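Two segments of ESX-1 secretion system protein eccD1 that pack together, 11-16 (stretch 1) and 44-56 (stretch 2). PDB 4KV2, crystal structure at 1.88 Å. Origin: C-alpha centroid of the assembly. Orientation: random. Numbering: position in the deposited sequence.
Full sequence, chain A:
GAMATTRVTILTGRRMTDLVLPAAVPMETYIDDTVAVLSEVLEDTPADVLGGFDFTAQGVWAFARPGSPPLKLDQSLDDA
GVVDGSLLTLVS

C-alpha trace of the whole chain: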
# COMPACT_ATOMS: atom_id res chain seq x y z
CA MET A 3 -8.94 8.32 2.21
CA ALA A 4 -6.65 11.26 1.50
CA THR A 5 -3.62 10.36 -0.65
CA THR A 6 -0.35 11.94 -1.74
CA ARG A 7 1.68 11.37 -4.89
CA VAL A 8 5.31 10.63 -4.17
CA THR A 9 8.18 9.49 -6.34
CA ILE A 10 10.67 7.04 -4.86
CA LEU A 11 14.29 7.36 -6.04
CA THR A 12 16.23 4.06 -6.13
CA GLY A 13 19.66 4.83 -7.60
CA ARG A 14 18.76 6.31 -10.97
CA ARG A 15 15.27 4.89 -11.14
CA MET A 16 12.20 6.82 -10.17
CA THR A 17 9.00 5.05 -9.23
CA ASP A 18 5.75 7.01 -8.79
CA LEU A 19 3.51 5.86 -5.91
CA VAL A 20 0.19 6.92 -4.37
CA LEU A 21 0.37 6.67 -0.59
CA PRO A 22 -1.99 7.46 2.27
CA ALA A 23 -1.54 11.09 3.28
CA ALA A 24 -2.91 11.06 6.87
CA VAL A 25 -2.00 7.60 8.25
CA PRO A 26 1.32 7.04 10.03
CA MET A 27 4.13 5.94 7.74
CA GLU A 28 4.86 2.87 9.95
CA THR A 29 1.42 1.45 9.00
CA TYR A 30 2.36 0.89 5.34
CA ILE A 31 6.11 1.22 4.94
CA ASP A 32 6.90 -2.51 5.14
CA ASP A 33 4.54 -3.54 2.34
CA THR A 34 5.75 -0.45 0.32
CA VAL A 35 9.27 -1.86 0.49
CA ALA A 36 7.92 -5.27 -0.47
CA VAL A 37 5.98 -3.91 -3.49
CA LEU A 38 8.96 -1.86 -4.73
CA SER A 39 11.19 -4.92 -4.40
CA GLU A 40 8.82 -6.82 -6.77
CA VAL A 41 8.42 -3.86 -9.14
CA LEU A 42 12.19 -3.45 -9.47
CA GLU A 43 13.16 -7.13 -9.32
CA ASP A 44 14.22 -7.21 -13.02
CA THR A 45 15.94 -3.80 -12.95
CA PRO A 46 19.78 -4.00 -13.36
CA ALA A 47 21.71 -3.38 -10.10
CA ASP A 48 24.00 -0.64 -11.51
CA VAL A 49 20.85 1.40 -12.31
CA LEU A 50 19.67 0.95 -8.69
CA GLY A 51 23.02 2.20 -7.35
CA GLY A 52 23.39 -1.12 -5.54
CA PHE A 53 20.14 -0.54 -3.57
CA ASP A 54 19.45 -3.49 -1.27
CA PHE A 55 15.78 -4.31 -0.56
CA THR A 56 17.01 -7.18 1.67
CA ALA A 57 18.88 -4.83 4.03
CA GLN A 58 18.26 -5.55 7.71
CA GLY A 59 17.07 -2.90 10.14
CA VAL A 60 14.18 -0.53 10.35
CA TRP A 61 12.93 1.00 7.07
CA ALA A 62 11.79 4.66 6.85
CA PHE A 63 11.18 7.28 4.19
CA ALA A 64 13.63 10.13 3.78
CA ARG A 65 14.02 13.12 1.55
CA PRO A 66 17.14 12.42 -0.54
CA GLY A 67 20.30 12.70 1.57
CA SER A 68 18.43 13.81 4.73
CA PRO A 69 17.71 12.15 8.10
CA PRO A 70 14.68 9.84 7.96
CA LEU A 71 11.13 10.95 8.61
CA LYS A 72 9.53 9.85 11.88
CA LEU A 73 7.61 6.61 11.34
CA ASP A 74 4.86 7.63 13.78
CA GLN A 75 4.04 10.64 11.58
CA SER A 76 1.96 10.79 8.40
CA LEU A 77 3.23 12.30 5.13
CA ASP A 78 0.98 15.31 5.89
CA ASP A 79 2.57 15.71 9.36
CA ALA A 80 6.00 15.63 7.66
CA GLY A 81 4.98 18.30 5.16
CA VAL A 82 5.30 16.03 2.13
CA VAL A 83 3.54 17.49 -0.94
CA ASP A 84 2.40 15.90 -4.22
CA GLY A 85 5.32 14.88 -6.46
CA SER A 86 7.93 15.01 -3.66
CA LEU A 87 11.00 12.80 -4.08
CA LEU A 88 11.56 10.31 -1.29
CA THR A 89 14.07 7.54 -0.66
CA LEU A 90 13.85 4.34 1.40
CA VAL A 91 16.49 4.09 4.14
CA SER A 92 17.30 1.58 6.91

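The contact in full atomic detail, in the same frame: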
# COMPACT_ATOMS: atom_id res chain seq x y z
N LEU A 11 13.00 7.51 -5.36
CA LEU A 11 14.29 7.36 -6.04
C LEU A 11 15.06 6.14 -5.53
O LEU A 11 15.36 6.06 -4.36
CB LEU A 11 15.13 8.61 -5.79
CG LEU A 11 16.48 8.75 -6.52
CD1 LEU A 11 16.33 8.64 -8.04
CD2 LEU A 11 17.09 10.08 -6.14
N THR A 12 15.41 5.22 -6.42
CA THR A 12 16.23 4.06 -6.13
C THR A 12 17.37 4.08 -7.14
O THR A 12 17.21 3.66 -8.29
CB THR A 12 15.44 2.74 -6.24
OG1 THR A 12 14.23 2.82 -5.47
CG2 THR A 12 16.25 1.60 -5.70
N GLY A 13 18.52 4.60 -6.71
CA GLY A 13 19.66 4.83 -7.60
C GLY A 13 19.26 5.86 -8.63
O GLY A 13 19.04 7.02 -8.30
N ARG A 14 19.12 5.42 -9.88
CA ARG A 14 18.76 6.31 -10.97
C ARG A 14 17.31 6.20 -11.33
O ARG A 14 16.82 6.97 -12.13
CB ARG A 14 19.53 5.95 -12.23
CG ARG A 14 21.01 6.08 -12.09
CD ARG A 14 21.66 6.40 -13.43
NE ARG A 14 22.17 5.22 -14.11
CZ ARG A 14 23.24 4.52 -13.71
NH1 ARG A 14 23.89 4.87 -12.61
NH2 ARG A 14 23.65 3.47 -14.42
N ARG A 15 16.64 5.20 -10.77
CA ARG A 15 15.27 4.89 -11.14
C ARG A 15 14.31 5.66 -10.27
O ARG A 15 14.45 5.70 -9.06
CB ARG A 15 14.99 3.41 -11.00
CG ARG A 15 13.53 3.04 -11.28
CD ARG A 15 13.15 3.35 -12.72
NE ARG A 15 13.79 2.42 -13.64
CZ ARG A 15 13.29 1.24 -14.01
NH1 ARG A 15 12.12 0.80 -13.55
NH2 ARG A 15 13.98 0.48 -14.86
N MET A 16 13.30 6.24 -10.90
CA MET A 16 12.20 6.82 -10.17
C MET A 16 10.98 5.92 -10.31
O MET A 16 10.70 5.40 -11.39
CB MET A 16 11.88 8.19 -10.71
CG MET A 16 12.95 9.23 -10.39
SD MET A 16 12.50 10.74 -11.26
CE MET A 16 13.83 11.76 -10.62
N ASP A 44 13.51 -7.00 -11.74
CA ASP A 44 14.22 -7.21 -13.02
C ASP A 44 15.09 -6.03 -13.45
O ASP A 44 15.73 -6.08 -14.49
CB ASP A 44 13.22 -7.50 -14.14
CG ASP A 44 12.45 -8.80 -13.92
OD1 ASP A 44 12.96 -9.70 -13.21
OD2 ASP A 44 11.34 -8.92 -14.48
N THR A 45 15.13 -4.97 -12.64
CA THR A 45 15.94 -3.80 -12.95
C THR A 45 17.44 -4.08 -12.66
O THR A 45 17.77 -4.55 -11.58
CB THR A 45 15.44 -2.59 -12.15
OG1 THR A 45 14.11 -2.26 -12.59
CG2 THR A 45 16.33 -1.38 -12.34
N PRO A 46 18.34 -3.78 -13.63
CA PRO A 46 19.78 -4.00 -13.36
C PRO A 46 20.26 -3.30 -12.07
O PRO A 46 19.74 -2.24 -11.70
CB PRO A 46 20.47 -3.42 -14.60
CG PRO A 46 19.44 -3.50 -15.68
CD PRO A 46 18.10 -3.32 -15.01
N ALA A 47 21.24 -3.90 -11.40
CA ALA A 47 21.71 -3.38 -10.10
C ALA A 47 22.48 -2.05 -10.21
O ALA A 47 22.39 -1.21 -9.30
CB ALA A 47 22.56 -4.43 -9.40
N ASP A 48 23.24 -1.88 -11.29
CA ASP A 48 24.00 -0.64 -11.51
C ASP A 48 23.07 0.58 -11.64
O ASP A 48 23.44 1.69 -11.25
CB ASP A 48 24.94 -0.75 -12.73
CG ASP A 48 24.20 -0.75 -14.06
OD1 ASP A 48 23.25 -1.54 -14.22
OD2 ASP A 48 24.59 0.02 -14.96
N VAL A 49 21.87 0.36 -12.17
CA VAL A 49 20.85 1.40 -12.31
C VAL A 49 20.25 1.74 -10.93
O VAL A 49 19.91 2.88 -10.66
CB VAL A 49 19.76 0.97 -13.33
CG1 VAL A 49 18.55 1.89 -13.29
CG2 VAL A 49 20.35 0.93 -14.73
N LEU A 50 20.16 0.74 -10.06
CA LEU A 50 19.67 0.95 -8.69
C LEU A 50 20.73 1.45 -7.72
O LEU A 50 20.44 1.61 -6.54
CB LEU A 50 19.05 -0.35 -8.15
CG LEU A 50 17.88 -0.88 -9.00
CD1 LEU A 50 17.37 -2.19 -8.42
CD2 LEU A 50 16.76 0.15 -9.11
N GLY A 51 21.94 1.73 -8.21
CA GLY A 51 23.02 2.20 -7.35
C GLY A 51 23.29 1.23 -6.22
O GLY A 51 23.57 1.65 -5.11
N GLY A 52 23.19 -0.06 -6.52
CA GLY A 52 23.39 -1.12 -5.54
C GLY A 52 22.32 -1.23 -4.45
O GLY A 52 22.55 -1.90 -3.45
N PHE A 53 21.16 -0.60 -4.63
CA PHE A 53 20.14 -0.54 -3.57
C PHE A 53 19.76 -1.95 -3.12
O PHE A 53 19.49 -2.82 -3.94
CB PHE A 53 18.88 0.22 -4.03
CG PHE A 53 17.90 0.46 -2.91
CD1 PHE A 53 17.99 1.60 -2.15
CD2 PHE A 53 16.95 -0.49 -2.58
CE1 PHE A 53 17.11 1.83 -1.10
CE2 PHE A 53 16.06 -0.27 -1.53
CZ PHE A 53 16.16 0.88 -0.78
N ASP A 54 19.73 -2.17 -1.81
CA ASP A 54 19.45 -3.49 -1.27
C ASP A 54 18.11 -3.50 -0.55
O ASP A 54 18.00 -2.99 0.55
CB ASP A 54 20.58 -3.89 -0.32
CG ASP A 54 20.47 -5.32 0.19
OD1 ASP A 54 19.53 -6.06 -0.21
OD2 ASP A 54 21.37 -5.71 0.98
N PHE A 55 17.10 -4.09 -1.18
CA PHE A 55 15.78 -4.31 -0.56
C PHE A 55 15.79 -5.34 0.57
O PHE A 55 14.83 -5.43 1.34
CB PHE A 55 14.77 -4.74 -1.63
CG PHE A 55 14.37 -3.64 -2.53
CD1 PHE A 55 13.53 -2.64 -2.07
CD2 PHE A 55 14.87 -3.57 -3.83
CE1 PHE A 55 13.18 -1.58 -2.88
CE2 PHE A 55 14.51 -2.52 -4.65
CZ PHE A 55 13.67 -1.53 -4.18
N THR A 56 16.87 -6.13 0.66
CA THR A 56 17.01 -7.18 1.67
C THR A 56 17.87 -6.72 2.85
O THR A 56 18.26 -7.50 3.70
CB THR A 56 17.57 -8.50 1.07
OG1 THR A 56 18.88 -8.31 0.55
CG2 THR A 56 16.68 -9.02 -0.04

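The tip of a β-hairpin, a type II' turn from Thr12 to Arg15, packs against the irregular segment 44–56, burying 461 Å² in total. A single hydrogen bond joins the two backbones: Arg14 N donates to Val49 O (2.8 Å, 165°). The hairpin itself is closed by paired bonds between Thr12 and Arg15; the amide of Arg14 is not used in these two bonds and points to Val49 O.

Close backbone approach depends on glycine. Gly13 CA lies 3.5 Å from Leu50 O, in a CA-H...O contact, and a β-carbon here would clash with Leu50 C and Val49 O; its positive phi also favours glycine. The facing segment reverses through a type I' turn, Leu50 to Phe53, whose central glycines likewise adopt positive phi.

Apolar packing centres on buried Thr12. Its methyl CG2 sits 3.4 Å from Phe53 CB and 3.7 Å from Leu50 CD2, with Phe55 CZ farther off at 4.3 Å. The CA-to-CB bond of Leu50 runs sideways, but the end of its side chain comes nearer, bringing CD2 to 4.2 Å from Arg15 CB.

The two arginines add further contacts. Arg14 lays one guanidinium face over Val49 CA and forms a long salt bridge, NH2 to Asp48 OD2 (3.6 Å), although Asp48 is poorly ordered. Arg15 folds its guanidinium face over Thr45 CG2, so Arg14 contributes both packing and a charged pair, whereas the contact of Arg15 with this stretch is one of packing.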